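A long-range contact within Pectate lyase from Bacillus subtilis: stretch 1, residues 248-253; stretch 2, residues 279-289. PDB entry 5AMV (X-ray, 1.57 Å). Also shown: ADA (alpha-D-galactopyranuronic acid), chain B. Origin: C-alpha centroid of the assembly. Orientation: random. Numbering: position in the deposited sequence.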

ATOM      1  N   SER A 248      -1.271  -2.462  -5.786  1.00  6.72           N
ATOM      2  CA  SER A 248      -1.702  -1.529  -4.728  1.00  6.68           C
ATOM      3  C   SER A 248      -1.455  -1.959  -3.293  1.00  7.75           C
ATOM      4  O   SER A 248      -0.814  -1.246  -2.526  1.00  7.31           O
ATOM      5  CB  SER A 248      -3.186  -1.265  -4.855  1.00  6.33           C
ATOM      6  OG  SER A 248      -3.637  -0.461  -3.788  1.00  6.94           O
ATOM      7  N   SER A 249      -2.027  -3.100  -2.910  1.00  7.70           N
ATOM      8  CA  SER A 249      -2.160  -3.453  -1.511  1.00  7.69           C
ATOM      9  C   SER A 249      -1.988  -4.951  -1.358  1.00  9.03           C
ATOM     10  O   SER A 249      -2.885  -5.710  -1.727  1.00  8.96           O
ATOM     11  CB  SER A 249      -3.550  -3.039  -0.985  1.00  7.79           C
ATOM     12  OG  SER A 249      -3.729  -1.620  -1.074  1.00  6.96           O
ATOM     13  N   ILE A 250      -0.848  -5.371  -0.808  1.00  9.05           N
ATOM     14  CA  ILE A 250      -0.637  -6.807  -0.549  1.00  9.41           C
ATOM     15  C   ILE A 250      -0.656  -7.023   0.965  1.00  8.69           C
ATOM     16  O   ILE A 250       0.159  -6.411   1.717  1.00  8.48           O
ATOM     17  CB  ILE A 250       0.669  -7.409  -1.250  1.00  9.80           C
ATOM     18  CG1 ILE A 250       0.810  -8.910  -0.905  1.00 15.08           C
ATOM     19  CG2 ILE A 250       1.888  -6.724  -0.824  1.00 15.18           C
ATOM     20  CD1 ILE A 250       1.634  -9.743  -1.952  1.00 21.85           C
ATOM     21  N   PHE A 251      -1.522  -7.933   1.401  1.00  8.35           N
ATOM     22  CA  PHE A 251      -1.666  -8.219   2.849  1.00  8.05           C
ATOM     23  C   PHE A 251      -1.271  -9.670   3.049  1.00  8.74           C
ATOM     24  O   PHE A 251      -1.991 -10.566   2.595  1.00  9.18           O
ATOM     25  CB  PHE A 251      -3.115  -8.012   3.352  1.00  8.18           C
ATOM     26  CG  PHE A 251      -3.700  -6.636   3.078  1.00  7.24           C
ATOM     27  CD1 PHE A 251      -2.893  -5.528   2.918  1.00  4.82           C
ATOM     28  CD2 PHE A 251      -5.099  -6.473   3.007  1.00  5.59           C
ATOM     29  CE1 PHE A 251      -3.449  -4.277   2.702  1.00  5.48           C
ATOM     30  CE2 PHE A 251      -5.674  -5.193   2.815  1.00  6.29           C
ATOM     31  CZ  PHE A 251      -4.843  -4.101   2.640  1.00  5.63           C
ATOM     32  N   GLY A 252      -0.098  -9.887   3.658  1.00  8.91           N
ATOM     33  CA  GLY A 252       0.450 -11.238   3.820  1.00 10.85           C
ATOM     34  C   GLY A 252       1.422 -11.476   2.694  1.00 11.81           C
ATOM     35  O   GLY A 252       1.005 -11.684   1.540  1.00 12.94           O
ATOM     36  N   SER A 253       2.708 -11.468   3.027  1.00 11.88           N
ATOM     37  CA  SER A 253       3.787 -11.438   2.020  1.00 13.64           C
ATOM     38  C   SER A 253       4.204 -12.828   1.534  1.00 13.86           C
ATOM     39  O   SER A 253       4.935 -12.945   0.537  1.00 14.24           O
ATOM     40  CB  SER A 253       5.012 -10.773   2.651  1.00 14.87           C
ATOM     41  OG  SER A 253       5.420 -11.578   3.757  1.00 19.29           O
ATOM     42  N   ARG A 279      -3.942  -6.362  -7.185  1.00  7.42           N
ATOM     43  CA  ARG A 279      -3.759  -6.383  -5.717  1.00  6.52           C
ATOM     44  C   ARG A 279      -4.520  -5.283  -5.013  1.00  7.26           C
ATOM     45  O   ARG A 279      -3.929  -4.369  -4.446  1.00  7.62           O
ATOM     46  CB  ARG A 279      -2.262  -6.370  -5.302  1.00  6.42           C
ATOM     47  CG  ARG A 279      -1.472  -7.444  -6.049  1.00  8.90           C
ATOM     48  CD  ARG A 279      -0.021  -7.463  -5.626  1.00 14.06           C
ATOM     49  NE  ARG A 279       0.696  -8.573  -6.240  1.00 14.59           N
ATOM     50  CZ  ARG A 279       1.968  -8.894  -5.977  1.00 19.48           C
ATOM     51  NH1 ARG A 279       2.691  -8.168  -5.116  1.00 17.89           N
ATOM     52  NH2 ARG A 279       2.521  -9.947  -6.567  1.00 17.88           N
ATOM     53  N   ALA A 280      -5.843  -5.362  -5.067  1.00  7.27           N
ATOM     54  CA  ALA A 280      -6.631  -4.323  -4.447  1.00  7.95           C
ATOM     55  C   ALA A 280      -7.735  -4.785  -3.513  1.00  6.26           C
ATOM     56  O   ALA A 280      -8.897  -4.403  -3.692  1.00  6.71           O
ATOM     57  CB  ALA A 280      -7.193  -3.367  -5.515  1.00  8.31           C
ATOM     58  N   PRO A 281      -7.405  -5.635  -2.498  1.00  6.93           N
ATOM     59  CA  PRO A 281      -6.078  -6.096  -2.110  1.00  5.96           C
ATOM     60  C   PRO A 281      -5.808  -7.539  -2.594  1.00  6.76           C
ATOM     61  O   PRO A 281      -6.761  -8.259  -2.944  1.00  8.12           O
ATOM     62  CB  PRO A 281      -6.175  -6.129  -0.577  1.00  6.61           C
ATOM     63  CG  PRO A 281      -7.572  -6.597  -0.342  1.00  7.55           C
ATOM     64  CD  PRO A 281      -8.429  -6.023  -1.498  1.00  6.33           C
ATOM     65  N   ARG A 282      -4.547  -7.953  -2.530  1.00  7.16           N
ATOM     66  CA  ARG A 282      -4.205  -9.390  -2.612  1.00  7.15           C
ATOM     67  C   ARG A 282      -3.969  -9.874  -1.194  1.00  7.09           C
ATOM     68  O   ARG A 282      -3.154  -9.282  -0.488  1.00  8.23           O
ATOM     69  CB  ARG A 282      -2.920  -9.598  -3.402  1.00  6.54           C
ATOM     70  CG  ARG A 282      -2.619 -11.063  -3.731  1.00  9.36           C
ATOM     71  CD  ARG A 282      -1.125 -11.295  -3.766  1.00 10.15           C
ATOM     72  NE  ARG A 282      -0.771 -12.562  -4.385  1.00 11.41           N
ATOM     73  CZ  ARG A 282      -0.806 -13.751  -3.760  1.00 12.00           C
ATOM     74  NH1 ARG A 282      -1.202 -13.851  -2.496  1.00 10.58           N
ATOM     75  NH2 ARG A 282      -0.423 -14.863  -4.400  1.00 11.75           N
ATOM     76  N   VAL A 283      -4.662 -10.935  -0.762  1.00  7.94           N
ATOM     77  CA  VAL A 283      -4.631 -11.329   0.643  1.00  8.10           C
ATOM     78  C   VAL A 283      -4.147 -12.762   0.799  1.00  8.29           C
ATOM     79  O   VAL A 283      -4.533 -13.626   0.033  1.00  9.60           O
ATOM     80  CB  VAL A 283      -6.069 -11.233   1.255  1.00  8.36           C
ATOM     81  CG1 VAL A 283      -6.119 -11.700   2.740  1.00  9.51           C
ATOM     82  CG2 VAL A 283      -6.613  -9.764   1.152  1.00  7.46           C
ATOM     83  N   ARG A 284      -3.275 -12.977   1.770  1.00  9.00           N
ATOM     84  CA  ARG A 284      -3.052 -14.320   2.316  1.00  9.32           C
ATOM     85  C   ARG A 284      -3.529 -14.297   3.766  1.00  9.96           C
ATOM     86  O   ARG A 284      -3.325 -13.305   4.459  1.00  9.68           O
ATOM     87  CB  ARG A 284      -1.575 -14.707   2.261  1.00  9.54           C
ATOM     88  CG  ARG A 284      -0.982 -14.847   0.877  1.00 12.17           C
ATOM     89  CD  ARG A 284       0.536 -14.970   1.033  1.00 11.10           C
ATOM     90  NE  ARG A 284       1.195 -15.283  -0.235  1.00 14.01           N
ATOM     91  CZ  ARG A 284       1.705 -14.378  -1.061  1.00 11.15           C
ATOM     92  NH1 ARG A 284       1.677 -13.076  -0.772  1.00 12.47           N
ATOM     93  NH2 ARG A 284       2.290 -14.777  -2.185  1.00 16.37           N
ATOM     94  N   PHE A 285      -4.194 -15.378   4.194  1.00 10.00           N
ATOM     95  CA  PHE A 285      -4.504 -15.620   5.630  1.00  9.91           C
ATOM     96  C   PHE A 285      -5.541 -14.757   6.306  1.00  9.80           C
ATOM     97  O   PHE A 285      -6.343 -15.257   7.093  1.00 11.64           O
ATOM     98  CB  PHE A 285      -3.225 -15.638   6.499  1.00 10.12           C
ATOM     99  CG  PHE A 285      -2.258 -16.740   6.108  1.00 10.35           C
ATOM    100  CD1 PHE A 285      -2.565 -18.081   6.386  1.00 10.90           C
ATOM    101  CD2 PHE A 285      -1.083 -16.444   5.412  1.00 11.26           C
ATOM    102  CE1 PHE A 285      -1.682 -19.118   5.985  1.00 13.28           C
ATOM    103  CE2 PHE A 285      -0.186 -17.474   4.995  1.00 14.44           C
ATOM    104  CZ  PHE A 285      -0.508 -18.829   5.301  1.00 12.12           C
ATOM    105  N   GLY A 286      -5.544 -13.455   6.033  1.00  9.95           N
ATOM    106  CA  GLY A 286      -6.291 -12.564   6.872  1.00  8.87           C
ATOM    107  C   GLY A 286      -7.790 -12.519   6.700  1.00  8.21           C
ATOM    108  O   GLY A 286      -8.343 -12.795   5.622  1.00  9.13           O
ATOM    109  N   GLN A 287      -8.438 -12.150   7.800  1.00  8.16           N
ATOM    110  CA  GLN A 287      -9.865 -11.831   7.819  1.00  8.33           C
ATOM    111  C   GLN A 287      -9.991 -10.369   7.434  1.00  8.64           C
ATOM    112  O   GLN A 287      -9.854  -9.475   8.286  1.00  7.61           O
ATOM    113  CB  GLN A 287     -10.415 -12.078   9.230  1.00  9.91           C
ATOM    114  CG  GLN A 287     -10.471 -13.580   9.580  1.00 10.85           C
ATOM    115  CD  GLN A 287     -10.864 -13.804  11.044  1.00 11.42           C
ATOM    116  OE1 GLN A 287     -11.389 -12.904  11.711  1.00  9.76           O
ATOM    117  NE2 GLN A 287     -10.674 -15.051  11.530  1.00 11.37           N
ATOM    118  N   VAL A 288     -10.249 -10.145   6.127  1.00  7.12           N
ATOM    119  CA  VAL A 288     -10.196  -8.788   5.573  1.00  6.69           C
ATOM    120  C   VAL A 288     -11.596  -8.406   5.149  1.00  6.98           C
ATOM    121  O   VAL A 288     -12.192  -9.060   4.289  1.00  8.01           O
ATOM    122  CB  VAL A 288      -9.202  -8.720   4.415  1.00  6.59           C
ATOM    123  CG1 VAL A 288      -9.153  -7.285   3.838  1.00  6.01           C
ATOM    124  CG2 VAL A 288      -7.824  -9.187   4.870  1.00  8.34           C
ATOM    125  N   HIS A 289     -12.134  -7.363   5.784  1.00  7.37           N
ATOM    126  CA  HIS A 289     -13.477  -6.884   5.465  1.00  7.86           C
ATOM    127  C   HIS A 289     -13.342  -5.792   4.402  1.00  7.22           C
ATOM    128  O   HIS A 289     -12.728  -4.780   4.664  1.00  7.52           O
ATOM    129  CB  HIS A 289     -14.148  -6.304   6.719  1.00  8.09           C
ATOM    130  CG  HIS A 289     -15.598  -5.982   6.536  1.00  8.10           C
ATOM    131  ND1 HIS A 289     -16.296  -5.231   7.449  1.00  9.45           N
ATOM    132  CD2 HIS A 289     -16.493  -6.330   5.572  1.00  6.44           C
ATOM    133  CE1 HIS A 289     -17.558  -5.120   7.059  1.00 11.66           C
ATOM    134  NE2 HIS A 289     -17.711  -5.801   5.938  1.00  8.61           N
TER
HETATM  135  C1  ADA B   3       2.612 -11.076  -9.974  1.00 20.85           C
HETATM  136  C2  ADA B   3       4.062 -11.500  -9.688  1.00 21.06           C
HETATM  137  C3  ADA B   3       4.140 -13.015  -9.474  1.00 21.29           C
HETATM  138  C4  ADA B   3       3.223 -13.457  -8.347  1.00 19.05           C
HETATM  139  C5  ADA B   3       1.798 -13.022  -8.670  1.00 17.89           C
HETATM  140  C6  ADA B   3       0.964 -13.243  -7.429  1.00 16.45           C
HETATM  141  O2  ADA B   3       4.835 -11.201 -10.860  1.00 24.83           O
HETATM  142  O3  ADA B   3       5.480 -13.388  -9.121  1.00 21.79           O
HETATM  143  O4  ADA B   3       3.645 -12.788  -7.141  1.00 19.44           O
HETATM  144  O5  ADA B   3       1.740 -11.597  -8.969  1.00 21.48           O
HETATM  145  O6B ADA B   3       0.377 -12.235  -6.946  1.00 13.90           O
HETATM  146  O6A ADA B   3       0.895 -14.397  -6.894  1.00 16.00           O
HETATM  147  O   HOH W   1      -1.237 -11.491  -0.346  1.00 11.82           O

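Two short parallel strands, I250-F251 and R282-V283, lie side by side, and their backbones mesh like a ladder: R282 N donates to S249 O (2.9 Å), F251 N to R282 O (2.8 Å, nearly linear) and R284 N to F251 O (2.9 Å). Before the strands, S249 N reaches R279 O (2.8 Å), so the pairing starts ahead of the cis peptide bond that precedes P281.

On the face bearing F251 and V283, the phenyl ring is the main bump. P281 CB sits over one ring face, 3.6 Å from F251 CE2, in a CH-pi contact; V288 CG1 lies at the ring edge, 4.2 Å from F251 CE2, and V283 CG2 lies 4.1 Å from F251 CD2.

On the other face, the extended I250 side chain pushes CD1 among three arginines: 3.7 Å from R279 NH1, over a face of that guanidinium, 3.6 Å from R282 CD and 3.5 Å from R284 NH1, at the guanidinium edge. The R284 side chain runs extended to NE, and a turn at chi4 (94°) brings NH1 within 2.8 Å of G252 O, to which it donates a hydrogen bond. At G252 there is no room for a side chain: an ideal CB would lie 2.9 Å from R284 O, a clash, and at phi/psi 96/107 it would also jam against F251 O.

Beyond I250, R279 NH2 donates to ADA O5 (3.0 Å), while R282 NE and NH2 grip carboxylate atoms O6B (2.8 Å) and O6A (2.9 Å) of ADA.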